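Local coordinates for protein cytochrome P450 RhF (Acinetobacter radioresistens, PDB 6RO8) that probably acts as a monooxygenase, its heme domain, present here, binding heme and oxidising substrates at the iron, at residues V36-D41 / V317-R322; M61-V66 / A87-T92. All coordinates share one frame; numbering follows the deposited sequence.

Contact 1. Residues V36-D41 / V317-R322; sequences VPYQQD and VVAWRR. With HEM (protoporphyrin IX containing Fe), chain B; HIS (histidine), chain C.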
ATOM      1  N   VAL A  36       0.097 -20.688  -3.546  1.00 82.89           N
ATOM      2  CA  VAL A  36       0.972 -20.260  -4.629  1.00 73.81           C
ATOM      3  C   VAL A  36       0.280 -19.368  -5.674  1.00 76.91           C
ATOM      4  O   VAL A  36       0.879 -18.384  -6.080  1.00 67.78           O
ATOM      5  CB  VAL A  36       1.627 -21.513  -5.308  1.00 71.09           C
ATOM      6  CG1 VAL A  36       2.401 -21.089  -6.549  1.00 72.33           C
ATOM      7  CG2 VAL A  36       2.524 -22.238  -4.319  1.00 61.91           C
ATOM      8  N   PRO A  37      -0.932 -19.712  -6.132  1.00 78.18           N
ATOM      9  CA  PRO A  37      -1.496 -18.893  -7.238  1.00 66.06           C
ATOM     10  C   PRO A  37      -1.675 -17.437  -6.879  1.00 66.76           C
ATOM     11  O   PRO A  37      -1.182 -16.577  -7.622  1.00 64.97           O
ATOM     12  CB  PRO A  37      -2.832 -19.585  -7.538  1.00 58.76           C
ATOM     13  CG  PRO A  37      -2.679 -20.957  -6.960  1.00 61.24           C
ATOM     14  CD  PRO A  37      -1.821 -20.810  -5.761  1.00 66.06           C
ATOM     15  N   TYR A  38      -2.350 -17.129  -5.764  1.00 65.36           N
ATOM     16  CA  TYR A  38      -2.471 -15.737  -5.333  1.00 77.08           C
ATOM     17  C   TYR A  38      -1.107 -15.071  -5.248  1.00 81.10           C
ATOM     18  O   TYR A  38      -0.885 -14.003  -5.828  1.00115.45           O
ATOM     19  CB  TYR A  38      -3.187 -15.657  -3.983  1.00 68.17           C
ATOM     20  CG  TYR A  38      -3.629 -14.250  -3.603  1.00 71.60           C
ATOM     21  CD1 TYR A  38      -4.786 -13.685  -4.159  1.00 69.08           C
ATOM     22  CD2 TYR A  38      -2.881 -13.470  -2.705  1.00 63.08           C
ATOM     23  CE1 TYR A  38      -5.201 -12.416  -3.816  1.00 59.53           C
ATOM     24  CE2 TYR A  38      -3.282 -12.180  -2.375  1.00 58.47           C
ATOM     25  CZ  TYR A  38      -4.446 -11.671  -2.923  1.00 64.47           C
ATOM     26  OH  TYR A  38      -4.854 -10.410  -2.582  1.00 63.33           O
ATOM     27  N   GLN A  39      -0.175 -15.703  -4.537  1.00 73.74           N
ATOM     28  CA  GLN A  39       1.163 -15.164  -4.341  1.00 66.67           C
ATOM     29  C   GLN A  39       1.944 -15.022  -5.645  1.00 70.51           C
ATOM     30  O   GLN A  39       2.820 -14.159  -5.733  1.00 80.34           O
ATOM     31  CB  GLN A  39       1.929 -16.041  -3.353  1.00 57.48           C
ATOM     32  CG  GLN A  39       1.450 -15.893  -1.925  1.00 64.13           C
ATOM     33  CD  GLN A  39       1.554 -14.443  -1.425  1.00 71.10           C
ATOM     34  OE1 GLN A  39       2.624 -13.809  -1.495  1.00 74.44           O
ATOM     35  NE2 GLN A  39       0.439 -13.914  -0.928  1.00 58.13           N
ATOM     36  N   GLN A  40       1.634 -15.815  -6.668  1.00 71.44           N
ATOM     37  CA  GLN A  40       2.279 -15.611  -7.960  1.00 70.02           C
ATOM     38  C   GLN A  40       1.675 -14.436  -8.718  1.00 72.09           C
ATOM     39  O   GLN A  40       2.404 -13.663  -9.352  1.00 76.85           O
ATOM     40  CB  GLN A  40       2.171 -16.878  -8.801  1.00 77.44           C
ATOM     41  CG  GLN A  40       3.339 -17.817  -8.686  1.00 85.84           C
ATOM     42  CD  GLN A  40       3.149 -19.029  -9.570  1.00100.25           C
ATOM     43  OE1 GLN A  40       2.199 -19.090 -10.347  1.00107.79           O
ATOM     44  NE2 GLN A  40       4.043 -20.004  -9.454  1.00104.36           N
ATOM     45  N   ASP A  41       0.355 -14.292  -8.663  1.00 68.10           N
ATOM     46  CA  ASP A  41      -0.412 -13.339  -9.456  1.00 66.92           C
ATOM     47  C   ASP A  41      -1.818 -13.215  -8.880  1.00 71.53           C
ATOM     48  O   ASP A  41      -2.686 -14.031  -9.208  1.00 77.52           O
ATOM     49  CB  ASP A  41      -0.472 -13.796 -10.916  1.00 69.27           C
ATOM     50  CG  ASP A  41      -0.991 -12.716 -11.862  1.00 77.03           C
ATOM     51  OD1 ASP A  41      -1.819 -11.862 -11.446  1.00 79.51           O
ATOM     52  OD2 ASP A  41      -0.582 -12.738 -13.046  1.00 77.57           O
ATOM     53  N   VAL A 317      -0.891  -2.038  -3.615  1.00 60.09           N
ATOM     54  CA  VAL A 317      -2.007  -2.570  -2.841  1.00 61.52           C
ATOM     55  C   VAL A 317      -2.850  -3.440  -3.768  1.00 62.20           C
ATOM     56  O   VAL A 317      -3.401  -2.955  -4.763  1.00 57.23           O
ATOM     57  CB  VAL A 317      -2.852  -1.448  -2.221  1.00 64.38           C
ATOM     58  CG1 VAL A 317      -4.064  -2.047  -1.490  1.00 59.98           C
ATOM     59  CG2 VAL A 317      -2.000  -0.605  -1.271  1.00 54.15           C
ATOM     60  N   VAL A 318      -2.953  -4.725  -3.444  1.00 54.50           N
ATOM     61  CA  VAL A 318      -3.697  -5.679  -4.260  1.00 57.30           C
ATOM     62  C   VAL A 318      -5.011  -6.103  -3.627  1.00 62.75           C
ATOM     63  O   VAL A 318      -5.851  -6.692  -4.330  1.00 68.35           O
ATOM     64  CB  VAL A 318      -2.848  -6.928  -4.571  1.00 63.84           C
ATOM     65  CG1 VAL A 318      -1.653  -6.559  -5.496  1.00 66.69           C
ATOM     66  CG2 VAL A 318      -2.359  -7.571  -3.274  1.00 47.85           C
ATOM     67  N   ALA A 319      -5.218  -5.839  -2.331  1.00 58.76           N
ATOM     68  CA  ALA A 319      -6.449  -6.202  -1.632  1.00 56.16           C
ATOM     69  C   ALA A 319      -6.581  -5.345  -0.380  1.00 58.69           C
ATOM     70  O   ALA A 319      -5.634  -5.242   0.401  1.00 66.49           O
ATOM     71  CB  ALA A 319      -6.448  -7.677  -1.244  1.00 49.02           C
ATOM     72  N   TRP A 320      -7.744  -4.738  -0.188  1.00 55.06           N
ATOM     73  CA  TRP A 320      -8.050  -3.971   1.008  1.00 61.29           C
ATOM     74  C   TRP A 320      -9.319  -4.550   1.643  1.00 66.45           C
ATOM     75  O   TRP A 320      -9.970  -5.440   1.082  1.00 69.75           O
ATOM     76  CB  TRP A 320      -8.189  -2.476   0.666  1.00 56.05           C
ATOM     77  CG  TRP A 320      -7.722  -1.552   1.749  1.00 61.82           C
ATOM     78  CD1 TRP A 320      -8.460  -0.570   2.358  1.00 62.81           C
ATOM     79  CD2 TRP A 320      -6.421  -1.511   2.360  1.00 63.40           C
ATOM     80  NE1 TRP A 320      -7.704   0.072   3.318  1.00 65.11           N
ATOM     81  CE2 TRP A 320      -6.451  -0.483   3.340  1.00 64.17           C
ATOM     82  CE3 TRP A 320      -5.241  -2.249   2.189  1.00 54.65           C
ATOM     83  CZ2 TRP A 320      -5.342  -0.163   4.130  1.00 57.90           C
ATOM     84  CZ3 TRP A 320      -4.144  -1.942   2.995  1.00 59.04           C
ATOM     85  CH2 TRP A 320      -4.203  -0.898   3.945  1.00 58.48           C
ATOM     86  N   ARG A 321      -9.680  -4.069   2.830  1.00 63.93           N
ATOM     87  CA  ARG A 321     -10.671  -4.774   3.635  1.00 65.29           C
ATOM     88  C   ARG A 321     -11.787  -3.852   4.121  1.00 67.64           C
ATOM     89  O   ARG A 321     -11.594  -2.643   4.339  1.00 67.43           O
ATOM     90  CB  ARG A 321     -10.011  -5.445   4.831  1.00 63.27           C
ATOM     91  CG  ARG A 321      -9.033  -6.549   4.464  1.00 61.86           C
ATOM     92  CD  ARG A 321      -8.447  -7.160   5.728  1.00 59.42           C
ATOM     93  NE  ARG A 321      -7.437  -6.296   6.321  1.00 63.27           N
ATOM     94  CZ  ARG A 321      -6.901  -6.464   7.525  1.00 73.61           C
ATOM     95  NH1 ARG A 321      -7.297  -7.483   8.321  1.00 61.65           N
ATOM     96  NH2 ARG A 321      -5.970  -5.600   7.930  1.00 68.40           N
ATOM     97  N   ARG A 322     -12.965  -4.444   4.288  1.00 65.27           N
ATOM     98  CA  ARG A 322     -14.117  -3.752   4.838  1.00 73.93           C
ATOM     99  C   ARG A 322     -14.808  -4.683   5.819  1.00 76.21           C
ATOM    100  O   ARG A 322     -14.659  -5.907   5.748  1.00 82.14           O
ATOM    101  CB  ARG A 322     -15.102  -3.306   3.737  1.00 71.74           C
ATOM    102  CG  ARG A 322     -14.645  -2.107   2.938  1.00 68.31           C
ATOM    103  CD  ARG A 322     -14.352  -0.949   3.865  1.00 74.65           C
ATOM    104  NE  ARG A 322     -14.083   0.294   3.143  1.00 84.65           N
ATOM    105  CZ  ARG A 322     -12.876   0.842   3.009  1.00 70.49           C
ATOM    106  NH1 ARG A 322     -11.817   0.246   3.537  1.00 68.72           N
ATOM    107  NH2 ARG A 322     -12.735   1.986   2.357  1.00 64.54           N
TER
HETATM  108  CHA HEM B 500      -5.474   5.533   2.106  1.00 58.42           C
HETATM  109  CHB HEM B 500      -2.962   3.001  -1.206  1.00 64.35           C
HETATM  110  CHC HEM B 500       0.873   5.972  -0.711  1.00 58.30           C
HETATM  111  CHD HEM B 500      -1.499   8.165   2.918  1.00 62.79           C
HETATM  112  C1A HEM B 500      -5.137   4.570   1.180  1.00 59.53           C
HETATM  113  C2A HEM B 500      -5.951   3.449   0.745  1.00 65.64           C
HETATM  114  C3A HEM B 500      -5.263   2.759  -0.159  1.00 61.68           C
HETATM  115  C4A HEM B 500      -3.971   3.398  -0.342  1.00 66.46           C
HETATM  116  CMA HEM B 500      -5.775   1.491  -0.874  1.00 53.53           C
HETATM  117  CAA HEM B 500      -7.380   3.112   1.227  1.00 55.70           C
HETATM  118  CBA HEM B 500      -8.339   3.658   0.188  1.00 55.86           C
HETATM  119  CGA HEM B 500      -9.772   3.462   0.599  1.00 62.45           C
HETATM  120  O1A HEM B 500     -10.022   2.871   1.678  1.00 60.68           O
HETATM  121  O2A HEM B 500     -10.661   3.907  -0.165  1.00 57.16           O
HETATM  122  C1B HEM B 500      -1.758   3.629  -1.423  1.00 62.66           C
HETATM  123  C2B HEM B 500      -0.823   3.315  -2.487  1.00 67.79           C
HETATM  124  C3B HEM B 500       0.251   4.129  -2.342  1.00 61.48           C
HETATM  125  C4B HEM B 500       0.020   4.987  -1.188  1.00 63.35           C
HETATM  126  CMB HEM B 500      -1.081   2.219  -3.556  1.00 58.42           C
HETATM  127  CAB HEM B 500       1.529   4.246  -3.205  1.00 56.96           C
HETATM  128  CBB HEM B 500       1.712   3.674  -4.395  1.00 56.08           C
HETATM  129  C1C HEM B 500       0.574   6.833   0.322  1.00 64.17           C
HETATM  130  C2C HEM B 500       1.414   7.880   0.877  1.00 67.48           C
HETATM  131  C3C HEM B 500       0.726   8.473   1.880  1.00 70.25           C
HETATM  132  C4C HEM B 500      -0.552   7.828   1.985  1.00 64.02           C
HETATM  133  CMC HEM B 500       2.831   8.211   0.359  1.00 62.17           C
HETATM  134  CAC HEM B 500       1.093   9.642   2.836  1.00 72.77           C
HETATM  135  CBC HEM B 500       2.277  10.254   2.807  1.00 84.17           C
HETATM  136  C1D HEM B 500      -2.762   7.641   3.041  1.00 61.68           C
HETATM  137  C2D HEM B 500      -3.748   8.038   4.018  1.00 64.83           C
HETATM  138  C3D HEM B 500      -4.847   7.327   3.795  1.00 67.66           C
HETATM  139  C4D HEM B 500      -4.602   6.442   2.662  1.00 63.41           C
HETATM  140  CMD HEM B 500      -3.574   9.093   5.132  1.00 65.40           C
HETATM  141  CAD HEM B 500      -6.136   7.430   4.642  1.00 73.07           C
HETATM  142  CBD HEM B 500      -7.079   8.508   4.126  1.00 76.93           C
HETATM  143  CGD HEM B 500      -8.465   8.251   4.673  1.00 80.31           C
HETATM  144  O1D HEM B 500      -8.631   7.274   5.433  1.00 80.11           O
HETATM  145  O2D HEM B 500      -9.415   9.008   4.350  1.00 82.50           O
HETATM  146  NA  HEM B 500      -3.936   4.494   0.506  1.00 68.45           N
HETATM  147  NB  HEM B 500      -1.211   4.648  -0.656  1.00 64.09           N
HETATM  148  NC  HEM B 500      -0.614   6.837   1.032  1.00 67.64           N
HETATM  149  ND  HEM B 500      -3.319   6.667   2.227  1.00 62.99           N
HETATM  150 FE   HEM B 500      -2.243   5.685   0.775  1.00 59.25          FE
HETATM  151  N   HIS C 501      -0.642   0.944   4.785  1.00 91.48           N
HETATM  152  CA  HIS C 501      -1.251   1.184   3.481  1.00 87.65           C
HETATM  153  C   HIS C 501      -0.330   2.008   2.585  1.00 68.61           C
HETATM  154  O   HIS C 501      -0.739   2.406   1.486  1.00 90.70           O
HETATM  155  CB  HIS C 501      -2.598   1.890   3.641  1.00 95.53           C
HETATM  156  CG  HIS C 501      -2.603   2.952   4.695  1.00 93.53           C
HETATM  157  ND1 HIS C 501      -3.046   4.236   4.456  1.00 88.75           N
HETATM  158  CD2 HIS C 501      -2.218   2.922   5.993  1.00 92.01           C
HETATM  159  CE1 HIS C 501      -2.934   4.951   5.562  1.00 88.25           C
HETATM  160  NE2 HIS C 501      -2.434   4.177   6.509  1.00 91.70           N
HETATM  161  OXT HIS C 501       0.816   2.284   2.943  1.00 85.21           O
HETATM  162  O   HOH W   1      -1.591   4.245   2.449  1.00 78.69           O

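Contact 2. Residues M61-V66 / A87-T92; sequences MGYWIV and ALEKLT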
ATOM      1  N   MET A  61     -10.012 -18.264   4.946  1.00 81.79           N
ATOM      2  CA  MET A  61      -9.563 -17.062   5.634  1.00 82.76           C
ATOM      3  C   MET A  61     -10.682 -16.223   6.229  1.00 77.14           C
ATOM      4  O   MET A  61     -10.436 -15.075   6.592  1.00 81.24           O
ATOM      5  CB  MET A  61      -8.720 -16.232   4.689  1.00 97.26           C
ATOM      6  CG  MET A  61      -7.677 -17.078   4.047  1.00 99.26           C
ATOM      7  SD  MET A  61      -6.925 -16.057   2.898  1.00 86.09           S
ATOM      8  CE  MET A  61      -8.417 -15.658   2.032  1.00 90.75           C
ATOM      9  N   GLY A  62     -11.887 -16.772   6.355  1.00 66.06           N
ATOM     10  CA  GLY A  62     -12.947 -16.102   7.079  1.00 65.96           C
ATOM     11  C   GLY A  62     -13.423 -14.802   6.468  1.00 75.41           C
ATOM     12  O   GLY A  62     -13.981 -13.958   7.181  1.00 82.68           O
ATOM     13  N   TYR A  63     -13.242 -14.620   5.165  1.00 73.99           N
ATOM     14  CA  TYR A  63     -13.514 -13.343   4.521  1.00 73.34           C
ATOM     15  C   TYR A  63     -14.349 -13.570   3.274  1.00 71.70           C
ATOM     16  O   TYR A  63     -14.167 -14.565   2.566  1.00 70.34           O
ATOM     17  CB  TYR A  63     -12.202 -12.609   4.135  1.00 67.21           C
ATOM     18  CG  TYR A  63     -11.667 -11.633   5.166  1.00 75.03           C
ATOM     19  CD1 TYR A  63     -11.012 -12.080   6.308  1.00 71.81           C
ATOM     20  CD2 TYR A  63     -11.782 -10.261   4.976  1.00 73.18           C
ATOM     21  CE1 TYR A  63     -10.513 -11.195   7.239  1.00 74.49           C
ATOM     22  CE2 TYR A  63     -11.279  -9.362   5.908  1.00 72.77           C
ATOM     23  CZ  TYR A  63     -10.649  -9.836   7.037  1.00 84.88           C
ATOM     24  OH  TYR A  63     -10.158  -8.948   7.975  1.00101.16           O
ATOM     25  N   TRP A  64     -15.271 -12.658   3.005  1.00 70.93           N
ATOM     26  CA  TRP A  64     -15.827 -12.617   1.665  1.00 75.62           C
ATOM     27  C   TRP A  64     -14.759 -12.117   0.697  1.00 73.87           C
ATOM     28  O   TRP A  64     -13.925 -11.261   1.038  1.00 72.45           O
ATOM     29  CB  TRP A  64     -17.051 -11.713   1.617  1.00 78.93           C
ATOM     30  CG  TRP A  64     -18.249 -12.294   2.293  1.00 86.98           C
ATOM     31  CD1 TRP A  64     -18.665 -12.062   3.573  1.00 92.70           C
ATOM     32  CD2 TRP A  64     -19.196 -13.198   1.719  1.00 86.88           C
ATOM     33  NE1 TRP A  64     -19.814 -12.773   3.836  1.00 88.68           N
ATOM     34  CE2 TRP A  64     -20.161 -13.479   2.713  1.00 88.93           C
ATOM     35  CE3 TRP A  64     -19.324 -13.798   0.461  1.00 79.73           C
ATOM     36  CZ2 TRP A  64     -21.239 -14.334   2.489  1.00 83.72           C
ATOM     37  CZ3 TRP A  64     -20.390 -14.652   0.243  1.00 83.93           C
ATOM     38  CH2 TRP A  64     -21.338 -14.909   1.253  1.00 83.33           C
ATOM     39  N   ILE A  65     -14.756 -12.679  -0.508  1.00 69.53           N
ATOM     40  CA  ILE A  65     -13.839 -12.242  -1.553  1.00 69.80           C
ATOM     41  C   ILE A  65     -14.645 -11.549  -2.650  1.00 73.76           C
ATOM     42  O   ILE A  65     -15.639 -12.091  -3.148  1.00 84.02           O
ATOM     43  CB  ILE A  65     -13.007 -13.413  -2.112  1.00 68.16           C
ATOM     44  CG1 ILE A  65     -12.405 -14.257  -0.980  1.00 66.36           C
ATOM     45  CG2 ILE A  65     -11.936 -12.880  -3.072  1.00 58.88           C
ATOM     46  CD1 ILE A  65     -11.125 -13.752  -0.393  1.00 65.50           C
ATOM     47  N   VAL A  66     -14.220 -10.346  -3.015  1.00 72.04           N
ATOM     48  CA  VAL A  66     -14.919  -9.509  -3.986  1.00 70.50           C
ATOM     49  C   VAL A  66     -13.942  -9.247  -5.126  1.00 68.47           C
ATOM     50  O   VAL A  66     -12.891  -8.630  -4.917  1.00 68.03           O
ATOM     51  CB  VAL A  66     -15.407  -8.214  -3.332  1.00 64.16           C
ATOM     52  CG1 VAL A  66     -16.208  -7.401  -4.285  1.00 56.91           C
ATOM     53  CG2 VAL A  66     -16.224  -8.555  -2.094  1.00 61.50           C
ATOM     54  N   ALA A  87      -9.562  -2.271   8.582  1.00 71.08           N
ATOM     55  CA  ALA A  87      -8.538  -2.080   7.555  1.00 71.97           C
ATOM     56  C   ALA A  87      -7.127  -2.310   8.088  1.00 73.67           C
ATOM     57  O   ALA A  87      -6.232  -2.670   7.314  1.00 74.40           O
ATOM     58  CB  ALA A  87      -8.644  -0.685   6.930  1.00 68.27           C
ATOM     59  N   LEU A  88      -6.901  -2.107   9.390  1.00 74.43           N
ATOM     60  CA  LEU A  88      -5.588  -2.349   9.982  1.00 72.29           C
ATOM     61  C   LEU A  88      -5.632  -3.451  11.032  1.00 75.12           C
ATOM     62  O   LEU A  88      -4.677  -3.624  11.803  1.00 66.92           O
ATOM     63  CB  LEU A  88      -5.022  -1.067  10.586  1.00 75.28           C
ATOM     64  CG  LEU A  88      -4.812   0.114   9.637  1.00 76.08           C
ATOM     65  CD1 LEU A  88      -4.411   1.322  10.465  1.00 76.84           C
ATOM     66  CD2 LEU A  88      -3.762  -0.189   8.508  1.00 59.95           C
ATOM     67  N   GLU A  89      -6.717  -4.215  11.047  1.00 76.53           N
ATOM     68  CA  GLU A  89      -6.891  -5.307  11.984  1.00 69.08           C
ATOM     69  C   GLU A  89      -5.959  -6.468  11.662  1.00 72.32           C
ATOM     70  O   GLU A  89      -5.686  -6.770  10.499  1.00 70.68           O
ATOM     71  CB  GLU A  89      -8.348  -5.743  11.934  1.00 77.07           C
ATOM     72  CG  GLU A  89      -8.752  -6.955  12.749  1.00 81.44           C
ATOM     73  CD  GLU A  89     -10.177  -7.324  12.442  1.00 90.10           C
ATOM     74  OE1 GLU A  89     -10.395  -8.151  11.533  1.00 96.41           O
ATOM     75  OE2 GLU A  89     -11.081  -6.743  13.070  1.00 92.30           O
ATOM     76  N   LYS A  90      -5.481  -7.138  12.706  1.00 75.09           N
ATOM     77  CA  LYS A  90      -4.526  -8.213  12.496  1.00 74.17           C
ATOM     78  C   LYS A  90      -5.231  -9.415  11.884  1.00 74.93           C
ATOM     79  O   LYS A  90      -6.258  -9.873  12.382  1.00 73.41           O
ATOM     80  CB  LYS A  90      -3.834  -8.596  13.801  1.00 62.30           C
ATOM     81  CG  LYS A  90      -2.842  -9.729  13.592  1.00 69.41           C
ATOM     82  CD  LYS A  90      -1.952 -10.028  14.792  1.00 73.97           C
ATOM     83  CE  LYS A  90      -0.846 -11.052  14.451  1.00 78.72           C
ATOM     84  NZ  LYS A  90      -1.272 -12.470  14.234  1.00 80.53           N
ATOM     85  N   LEU A  91      -4.688  -9.912  10.779  1.00 77.08           N
ATOM     86  CA  LEU A  91      -5.409 -10.907  10.002  1.00 79.95           C
ATOM     87  C   LEU A  91      -5.595 -12.192  10.795  1.00 77.89           C
ATOM     88  O   LEU A  91      -6.723 -12.650  11.009  1.00 74.00           O
ATOM     89  CB  LEU A  91      -4.665 -11.172   8.700  1.00 80.72           C
ATOM     90  CG  LEU A  91      -5.438 -12.018   7.713  1.00 77.84           C
ATOM     91  CD1 LEU A  91      -6.643 -11.237   7.224  1.00 74.86           C
ATOM     92  CD2 LEU A  91      -4.500 -12.324   6.583  1.00 80.61           C
ATOM     93  N   THR A  92      -4.497 -12.787  11.238  1.00 80.22           N
ATOM     94  CA  THR A  92      -4.619 -14.024  11.999  1.00 90.25           C
ATOM     95  C   THR A  92      -4.459 -13.746  13.493  1.00 91.81           C
ATOM     96  O   THR A  92      -3.620 -12.922  13.890  1.00 84.02           O
ATOM     97  CB  THR A  92      -3.574 -15.043  11.543  1.00 93.70           C
ATOM     98  OG1 THR A  92      -2.340 -14.812  12.226  1.00 99.58           O
ATOM     99  CG2 THR A  92      -3.326 -14.912  10.042  1.00103.60           C
TER

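Contact 1. Residues V36-D41 / V317-R322
With CG of Tyr-38 set anti to the backbone N (chi1 -167°), the phenol leaves its short helix and reaches Ala-319 and Val-318. At the receiving end Val-318 (chi1 -67°) holds CG2 between its own N and carbonyl carbon, facing the phenol oxygen. In the cytochrome P450 fold this joins helix 36-40, near the start of the ordered chain, to the turn that follows helix 303-314, the family's K helix, and runs into strand 320-324 of the mixed sheet beside the heme.

The contact is small and buried, and no hydrogen bond crosses it. Tyr-38 OH lies 3.4 Å from Ala-319 CB, and the same oxygen is 3.8 Å from Val-318 CG2, where the tyrosine side chain slants across the valine. These methyls only pack against the hydroxyl; its polar partner is the carbonyl of Thr-418. The loop holding Thr-418 grips the turn as well, since Ser-419 OG bonds to Ala-319 O and the backbones of Val-318 and Ser-419 pair. Helix, turn and loop are thereby bound together.

Beyond Ala-319 the second segment lines the active site. Val-317 CG2 sits 3.7 Å from the heme meso carbon CHB, and the heme methyl CMA lies over one face of the Trp-320 indole. The CB of the bound histidine approaches that indole obliquely, on the side of the heme where water 1 is 2.3 Å from the iron FE; Cys-381 is the axial protein ligand. Arg-322 bends at chi2 and presents its guanidinium edge to a heme propionate, whose oxygen O1A lies in the guanidinium plane. One terminal nitrogen of the guanidinium, Arg-322 NH1, bonds to Arg-321 O, which restrains the group's rotation. The bond to heme is nearly straight: Arg-322 NH2 donates to HEM O1A over 2.9 Å, at 165°.

Contact 2. Residues M61-V66 / A87-T92
Tyr-63 and Leu-91 bury most of the surface here, with Glu-89 adding a smaller share. The tyrosine opens strand 63-66 of the P450 mixed sheet, just after the turn of the hairpin with strand 55-58, where Gly-62 and Tyr-63 both face Ser-58 in a G1 beta bulge. Across from it, 87-92 is part of the irregular connection leading to helix 96-104.

Leu-91 carries the apolar half. Its CG stands anti to the backbone N (chi1 -170°), which brings one branch in: CD1 comes to 3.9 Å from Tyr-63 CE1, meeting the ring obliquely. The ring of Phe-342, on the adjacent strand 340-343, also meets the tyrosine, with the planes about 35° apart, and Leu-91 touches Phe-342 too.

Glu-89 extends past the phenol end, its carboxylate plane turned 72° from the ring. The two polar ends are neighbours rather than bonded partners, each held by a cation: Glu-89 OE1 forms a salt bridge with Lys-340, while Tyr-63 OH accepts a hydrogen bond from Arg-321 NH1. Between the two oxygens, Tyr-63 OH and Glu-89 OE1, the separation is 3.7 Å.

How the contacts relate
Contacts 1 and 2 both reach the mixed sheet, with their centres 11 Å apart, and contact 2 is nested in the chain loop that contact 1 closes. Arg-321 of contact 1 ties them directly. Its NH1 lies 2.8 Å from Glu-89 O, in a hydrogen bond to the backbone of 87-92, and its NH2 makes a weak one to Ala-87 O. Nearby, Trp-320 NE1 packs 3.8 Å from Ala-87 CB, bringing this loop up behind a residue of the heme and histidine pockets. Contact 2 itself stands back from the heme: the Tyr-63 side chain is about 7 Å from that of Arg-322 and about 13 Å from the heme.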